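Local atomic coordinates of transcobalamin-1 (Homo sapiens, PDB entry 4KKI), a protein that carries vitamin B12, binding it extremely tightly and shielding it from stomach acid. Residues S181-D186 against V225-S230; N235-I238 against S243-E246; I238-S243 against P410-A415. All coordinates share one frame; numbering follows the deposited sequence.

Contact 1 of 3, residues S181-D186 against V225-S230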
loop_
_atom_site.group_PDB
_atom_site.type_symbol
_atom_site.label_atom_id
_atom_site.label_comp_id
_atom_site.label_asym_id
_atom_site.label_seq_id
_atom_site.Cartn_x
_atom_site.Cartn_y
_atom_site.Cartn_z
ATOM N N SER A 181 7.610 10.954 13.061
ATOM C CA SER A 181 8.776 11.632 12.510
ATOM C C SER A 181 9.201 10.973 11.202
ATOM O O SER A 181 10.064 11.482 10.490
ATOM C CB SER A 181 9.933 11.602 13.511
ATOM O OG SER A 181 10.328 10.269 13.791
ATOM N N GLN A 182 8.580 9.840 10.892
ATOM C CA GLN A 182 8.960 9.050 9.728
ATOM C C GLN A 182 8.189 9.437 8.468
ATOM O O GLN A 182 6.959 9.393 8.440
ATOM C CB GLN A 182 8.767 7.559 10.017
ATOM C CG GLN A 182 9.055 6.653 8.830
ATOM C CD GLN A 182 10.502 6.722 8.380
ATOM O OE1 GLN A 182 11.416 6.828 9.200
ATOM N NE2 GLN A 182 10.716 6.670 7.071
ATOM N N PHE A 183 8.909 9.799 7.420
ATOM C CA PHE A 183 8.288 10.050 6.137
ATOM C C PHE A 183 7.776 8.731 5.579
ATOM O O PHE A 183 8.502 7.755 5.526
ATOM C CB PHE A 183 9.295 10.686 5.188
ATOM C CG PHE A 183 8.846 10.741 3.757
ATOM C CD1 PHE A 183 7.962 11.709 3.331
ATOM C CD2 PHE A 183 9.329 9.837 2.836
ATOM C CE1 PHE A 183 7.563 11.770 2.018
ATOM C CE2 PHE A 183 8.932 9.891 1.521
ATOM C CZ PHE A 183 8.050 10.859 1.109
ATOM N N SER A 184 6.512 8.705 5.190
ATOM C CA SER A 184 5.911 7.507 4.612
ATOM C C SER A 184 6.304 7.362 3.146
ATOM O O SER A 184 5.770 8.056 2.275
ATOM C CB SER A 184 4.386 7.539 4.752
ATOM O OG SER A 184 3.793 6.404 4.140
ATOM N N VAL A 185 7.231 6.454 2.884
ATOM C CA VAL A 185 7.712 6.195 1.540
ATOM C C VAL A 185 6.579 5.745 0.631
ATOM O O VAL A 185 6.469 6.195 -0.494
ATOM C CB VAL A 185 8.818 5.129 1.560
ATOM C CG1 VAL A 185 9.240 4.750 0.153
ATOM C CG2 VAL A 185 10.002 5.627 2.361
ATOM N N ASP A 186 5.736 4.862 1.141
ATOM C CA ASP A 186 4.601 4.341 0.382
ATOM C C ASP A 186 3.704 5.482 -0.083
ATOM O O ASP A 186 3.323 5.557 -1.252
ATOM C CB ASP A 186 3.781 3.377 1.244
ATOM C CG ASP A 186 4.642 2.386 2.004
ATOM O OD1 ASP A 186 5.315 2.805 2.970
ATOM O OD2 ASP A 186 4.636 1.188 1.648
ATOM N N VAL A 225 10.648 13.024 -4.442
ATOM C CA VAL A 225 11.693 12.111 -4.899
ATOM C C VAL A 225 12.911 12.171 -3.980
ATOM O O VAL A 225 13.474 11.141 -3.605
ATOM C CB VAL A 225 12.119 12.419 -6.351
ATOM C CG1 VAL A 225 13.411 11.688 -6.708
ATOM C CG2 VAL A 225 11.006 12.046 -7.315
ATOM N N GLU A 226 13.303 13.384 -3.608
ATOM C CA GLU A 226 14.405 13.578 -2.676
ATOM C C GLU A 226 14.127 12.920 -1.325
ATOM O O GLU A 226 14.997 12.256 -0.763
ATOM C CB GLU A 226 14.692 15.069 -2.504
ATOM C CG GLU A 226 15.164 15.738 -3.783
ATOM C CD GLU A 226 15.098 17.248 -3.712
ATOM O OE1 GLU A 226 14.518 17.774 -2.739
ATOM O OE2 GLU A 226 15.624 17.909 -4.631
ATOM N N LYS A 227 12.911 13.101 -0.813
ATOM C CA LYS A 227 12.510 12.493 0.455
ATOM C C LYS A 227 12.445 10.971 0.356
ATOM O O LYS A 227 12.758 10.266 1.315
ATOM C CB LYS A 227 11.156 13.036 0.920
ATOM C CG LYS A 227 11.153 14.514 1.262
ATOM C CD LYS A 227 9.740 15.003 1.548
ATOM C CE LYS A 227 9.727 16.478 1.909
ATOM N NZ LYS A 227 10.429 16.729 3.196
ATOM N N ILE A 228 12.029 10.468 -0.802
ATOM C CA ILE A 228 12.002 9.029 -1.032
ATOM C C ILE A 228 13.420 8.459 -1.015
ATOM O O ILE A 228 13.699 7.490 -0.311
ATOM C CB ILE A 228 11.296 8.673 -2.359
ATOM C CG1 ILE A 228 9.786 8.858 -2.222
ATOM C CG2 ILE A 228 11.595 7.237 -2.760
ATOM C CD1 ILE A 228 9.028 8.648 -3.516
ATOM N N LEU A 229 14.316 9.079 -1.777
ATOM C CA LEU A 229 15.705 8.636 -1.852
ATOM C C LEU A 229 16.446 8.789 -0.524
ATOM O O LEU A 229 17.401 8.063 -0.252
ATOM C CB LEU A 229 16.450 9.382 -2.962
ATOM C CG LEU A 229 16.135 8.927 -4.387
ATOM C CD1 LEU A 229 16.746 9.872 -5.404
ATOM C CD2 LEU A 229 16.639 7.510 -4.603
ATOM N N SER A 230 16.001 9.733 0.300
ATOM C CA SER A 230 16.602 9.946 1.614
ATOM C C SER A 230 16.329 8.775 2.548
ATOM O O SER A 230 16.969 8.641 3.589
ATOM C CB SER A 230 16.079 11.237 2.248
ATOM O OG SER A 230 16.495 12.373 1.511
#

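Contact 2 of 3, residues N235-I238 against S243-E246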
loop_
_atom_site.group_PDB
_atom_site.type_symbol
_atom_site.label_atom_id
_atom_site.label_comp_id
_atom_site.label_asym_id
_atom_site.label_seq_id
_atom_site.Cartn_x
_atom_site.Cartn_y
_atom_site.Cartn_z
ATOM N N ASN A 235 21.487 -1.346 1.818
ATOM C CA ASN A 235 21.311 -2.536 0.988
ATOM C C ASN A 235 20.465 -2.301 -0.267
ATOM O O ASN A 235 20.208 -3.232 -1.030
ATOM C CB ASN A 235 20.724 -3.686 1.813
ATOM C CG ASN A 235 19.398 -3.326 2.462
ATOM O OD1 ASN A 235 18.824 -2.269 2.192
ATOM N ND2 ASN A 235 18.902 -4.210 3.320
ATOM N N GLY A 236 20.028 -1.063 -0.473
ATOM C CA GLY A 236 19.290 -0.717 -1.674
ATOM C C GLY A 236 17.794 -0.586 -1.456
ATOM O O GLY A 236 17.081 -0.049 -2.304
ATOM N N LEU A 237 17.317 -1.088 -0.322
ATOM C CA LEU A 237 15.913 -0.946 0.040
ATOM C C LEU A 237 15.576 0.525 0.237
ATOM O O LEU A 237 16.403 1.306 0.710
ATOM C CB LEU A 237 15.591 -1.740 1.308
ATOM C CG LEU A 237 15.649 -3.265 1.194
ATOM C CD1 LEU A 237 15.171 -3.921 2.484
ATOM C CD2 LEU A 237 14.825 -3.747 0.008
ATOM N N ILE A 238 14.361 0.900 -0.145
ATOM C CA ILE A 238 13.919 2.283 -0.032
ATOM C C ILE A 238 12.738 2.353 0.925
ATOM O O ILE A 238 11.619 1.963 0.582
ATOM C CB ILE A 238 13.526 2.854 -1.401
ATOM C CG1 ILE A 238 14.624 2.566 -2.428
ATOM C CG2 ILE A 238 13.268 4.345 -1.296
ATOM C CD1 ILE A 238 14.223 2.874 -3.852
ATOM N N SER A 243 7.897 -1.200 1.175
ATOM C CA SER A 243 7.663 0.088 0.527
ATOM C C SER A 243 8.548 0.236 -0.706
ATOM O O SER A 243 8.397 1.177 -1.480
ATOM C CB SER A 243 7.927 1.242 1.495
ATOM O OG SER A 243 9.292 1.291 1.877
ATOM N N THR A 244 9.469 -0.704 -0.883
ATOM C CA THR A 244 10.462 -0.610 -1.948
ATOM C C THR A 244 9.862 -0.754 -3.346
ATOM O O THR A 244 10.239 -0.030 -4.270
ATOM C CB THR A 244 11.570 -1.654 -1.757
ATOM O OG1 THR A 244 12.262 -1.392 -0.529
ATOM C CG2 THR A 244 12.559 -1.596 -2.902
ATOM N N GLY A 245 8.924 -1.684 -3.492
ATOM C CA GLY A 245 8.322 -1.978 -4.782
ATOM C C GLY A 245 7.666 -0.774 -5.427
ATOM O O GLY A 245 7.913 -0.470 -6.593
ATOM N N GLU A 246 6.833 -0.077 -4.665
ATOM C CA GLU A 246 6.150 1.096 -5.186
ATOM C C GLU A 246 7.064 2.319 -5.201
ATOM O O GLU A 246 6.852 3.248 -5.977
ATOM C CB GLU A 246 4.848 1.350 -4.422
ATOM C CG GLU A 246 3.857 0.193 -4.557
ATOM C CD GLU A 246 2.481 0.499 -3.992
ATOM O OE1 GLU A 246 2.387 1.255 -3.002
ATOM O OE2 GLU A 246 1.488 -0.020 -4.547
#

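Contact 3 of 3, residues I238-S243 against P410-A415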
loop_
_atom_site.group_PDB
_atom_site.type_symbol
_atom_site.label_atom_id
_atom_site.label_comp_id
_atom_site.label_asym_id
_atom_site.label_seq_id
_atom_site.Cartn_x
_atom_site.Cartn_y
_atom_site.Cartn_z
ATOM N N ILE A 238 14.361 0.900 -0.145
ATOM C CA ILE A 238 13.919 2.283 -0.032
ATOM C C ILE A 238 12.738 2.353 0.925
ATOM O O ILE A 238 11.619 1.963 0.582
ATOM C CB ILE A 238 13.526 2.854 -1.401
ATOM C CG1 ILE A 238 14.624 2.566 -2.428
ATOM C CG2 ILE A 238 13.268 4.345 -1.296
ATOM C CD1 ILE A 238 14.223 2.874 -3.852
ATOM N N GLY A 239 12.997 2.855 2.127
ATOM C CA GLY A 239 12.057 2.733 3.226
ATOM C C GLY A 239 12.307 1.395 3.895
ATOM O O GLY A 239 13.368 1.175 4.475
ATOM N N ASN A 240 11.333 0.498 3.811
ATOM C CA ASN A 240 11.547 -0.882 4.227
ATOM C C ASN A 240 11.302 -1.838 3.064
ATOM O O ASN A 240 11.157 -1.408 1.920
ATOM C CB ASN A 240 10.684 -1.250 5.439
ATOM C CG ASN A 240 9.195 -1.082 5.181
ATOM O OD1 ASN A 240 8.743 -1.053 4.036
ATOM N ND2 ASN A 240 8.424 -0.972 6.256
ATOM N N THR A 241 11.247 -3.129 3.368
ATOM C CA THR A 241 11.054 -4.160 2.357
ATOM C C THR A 241 9.741 -3.981 1.599
ATOM O O THR A 241 9.660 -4.235 0.398
ATOM C CB THR A 241 11.057 -5.560 3.001
ATOM O OG1 THR A 241 12.317 -5.786 3.641
ATOM C CG2 THR A 241 10.822 -6.644 1.957
ATOM N N PHE A 242 8.718 -3.526 2.310
ATOM C CA PHE A 242 7.369 -3.504 1.764
ATOM C C PHE A 242 6.970 -2.153 1.170
ATOM O O PHE A 242 5.843 -1.983 0.710
ATOM C CB PHE A 242 6.370 -3.953 2.830
ATOM C CG PHE A 242 6.724 -5.269 3.464
ATOM C CD1 PHE A 242 6.583 -6.452 2.756
ATOM C CD2 PHE A 242 7.208 -5.321 4.762
ATOM C CE1 PHE A 242 6.913 -7.667 3.332
ATOM C CE2 PHE A 242 7.538 -6.533 5.345
ATOM C CZ PHE A 242 7.390 -7.707 4.630
ATOM N N SER A 243 7.897 -1.200 1.175
ATOM C CA SER A 243 7.663 0.088 0.527
ATOM C C SER A 243 8.548 0.236 -0.706
ATOM O O SER A 243 8.397 1.177 -1.480
ATOM C CB SER A 243 7.927 1.242 1.495
ATOM O OG SER A 243 9.292 1.291 1.877
ATOM N N PRO A 410 9.933 0.257 15.303
ATOM C CA PRO A 410 8.652 -0.140 14.700
ATOM C C PRO A 410 8.786 -1.347 13.777
ATOM O O PRO A 410 9.715 -1.409 12.970
ATOM C CB PRO A 410 8.242 1.099 13.896
ATOM C CG PRO A 410 9.516 1.824 13.633
ATOM C CD PRO A 410 10.375 1.584 14.839
ATOM N N LEU A 411 7.863 -2.297 13.898
ATOM C CA LEU A 411 7.877 -3.496 13.066
ATOM C C LEU A 411 7.486 -3.182 11.627
ATOM O O LEU A 411 6.750 -2.229 11.367
ATOM C CB LEU A 411 6.930 -4.556 13.628
ATOM C CG LEU A 411 7.153 -4.988 15.077
ATOM C CD1 LEU A 411 6.184 -6.099 15.446
ATOM C CD2 LEU A 411 8.588 -5.431 15.285
ATOM N N SER A 412 7.985 -3.996 10.702
ATOM C CA SER A 412 7.639 -3.882 9.289
ATOM C C SER A 412 6.534 -4.867 8.935
ATOM O O SER A 412 6.123 -4.962 7.781
ATOM C CB SER A 412 8.863 -4.156 8.409
ATOM O OG SER A 412 9.871 -3.183 8.610
ATOM N N GLN A 413 6.069 -5.612 9.932
ATOM C CA GLN A 413 5.018 -6.597 9.727
ATOM C C GLN A 413 3.913 -6.425 10.758
ATOM O O GLN A 413 4.102 -5.766 11.781
ATOM C CB GLN A 413 5.582 -8.015 9.829
ATOM C CG GLN A 413 6.664 -8.344 8.819
ATOM C CD GLN A 413 7.234 -9.733 9.024
ATOM O OE1 GLN A 413 6.733 -10.710 8.465
ATOM N NE2 GLN A 413 8.281 -9.830 9.833
ATOM N N GLY A 414 2.761 -7.030 10.487
ATOM C CA GLY A 414 1.662 -7.023 11.433
ATOM C C GLY A 414 1.823 -8.055 12.529
ATOM O O GLY A 414 2.681 -8.937 12.445
ATOM N N ALA A 415 0.986 -7.941 13.557
ATOM C CA ALA A 415 1.013 -8.851 14.699
ATOM C C ALA A 415 0.818 -10.309 14.283
ATOM O O ALA A 415 1.375 -11.219 14.899
ATOM C CB ALA A 415 -0.042 -8.444 15.719
#

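Contact 1 of 3, residues S181-D186 against V225-S230
The ring of Phe183 lies near the C-terminal end of helix 213-229, where Lys227 CB sits almost over its centre, 3.8 Å from the centroid and 12° off the ring normal. This is a CH-pi contact, made by the aliphatic root of a lysine. Phe183 has CG anti to its own backbone N (chi1 169°), and with its bond to CB already directed at the helix the ring is placed with one face over Lys227 CB. The lysine chain crosses the phenylalanine at about a right angle, and Lys227 CD comes 3.9 Å from Phe183 CE1. Beside it, Phe183 CE2 meets Ile228 CG1 at 4.0 Å, and Phe183 CD2 stands 3.8 Å from the backbone Lys227 O. Further along, two beta-branched residues are apposed more loosely, Val185 CG1 standing 4.5 Å from Ile228 CG2; Ala250 of helix 244-252 also packs on Ile228, and Ala247 on Val185. The other side is polar and partly exposed. There the lysine chain bends at its last torsion and leads away from the 181-186 segment, NZ hydrogen-bonding Tyr178 OH. Val185 directly precedes Asp186, whose OD2 hydrogen-bonds cyanocobalamin. The side-chain contacts are apolar, and the ring also lies against the backbone of Lys227 and Ile228, consistent with a junction of strand 182-183 and helix 185-203 with helix 213-229 held by packing rather than by charge.

Contact 2 of 3, residues N235-I238 against S243-E246
The loop between helices 213-229 and 244-252 folds back on the first residues of the second helix, within the helical domain and beside the cobalamin pocket, and Ile238 is gripped there through both polar groups of its backbone. Its amide N donates to Thr244 OG1 at 3.1 Å, with an N-H...O angle of 158°. Its carbonyl O accepts from Ser243 OG at 2.7 Å, the hydroxyl lying in the carbonyl plane and on a lone pair. Ser243 OG stands between its own backbone N and carbonyl carbon (chi1 65°), a rotamer that presents it to Ile238 O, and the same oxygen accepts from Asn240 N. Thr244 OG1 is likewise used twice, for it also hydrogen-bonds Asn240 O. Over this buried hydroxyl lies Leu237, which crosses the threonine at about a right angle, its CD2 3.5 Å from Thr244 OG1. Earlier in the loop Asn235 OD1 accepts from Leu237 N at 3.2 Å, closing an Asx turn. A valine in place of Thr244 would probably leave the amide of Ile238 and the carbonyl of Asn240 without their hydroxyl partner, and so free the loop to shift. Two neighbouring hydroxyls, each bonded to two backbone groups, thus satisfy four backbone groups and probably help hold the loop that carries the cobalamin-binding Asn240.

Contact 3 of 3, residues I238-S243 against P410-A415
Two irregular loops approach with Asn240 and Ser412 as their nearest CA atoms, 7.1 Å apart, so that the gap is spanned largely by side chains of the first loop. Phe242 makes the closest approach: its CD2 and CE2 each come within 3.2 Å of the carbonyl oxygen Ser412 O, which lies oblique to the ring, and CE2 is 4.0 Å from Gln413 CG. The ring is turned 32° from the plane of the Gln413 amide. On its own side, Thr241 CB lies over one ring face. The loops bury 154 Å² between them, both sides summed, and the touching residues all stay partly exposed. This is where the alpha domain, an alpha6-alpha6 barrel, faces the C-terminal beta domain, with cyanocobalamin between them; Asn240 ND2 hydrogen-bonds the ligand from one domain and Leu411 O does so from the other. Asn240 meets Ser412 from beside the phenylalanine, ND2 standing 3.5 Å from Ser412 OG. Within the first loop, Asn240 CG lies between its backbone N and carbonyl carbon (chi1 59°), which turns the amide back so that OD1 takes a weak bond from Phe242 N at 3.0 Å while ND2 faces Ser412 and the ligand.

In the fold
The three contacts adjoin one another along the cobalamin pocket. Contacts 1 and 2, with centres 11 Å apart, touch through Ile228 O and Ile238 CG2 at 3.3 Å, and through Val185 CG1 and Ile238 O at 3.7 Å. Contacts 2 and 3 share Ile238 and Ser243, so the loop tied down in contact 2 is the one that faces the beta domain in contact 3. Two residues that bind cyanocobalamin, Asp186 of contact 1 and Asn240 of contact 3, have side chains about 5 Å apart, and Asp186 OD2 packs 3.3 Å from Ser243 CB. The side chain of Ser243 is about 4 Å from the ligand, and that of Val185 about 7 Å.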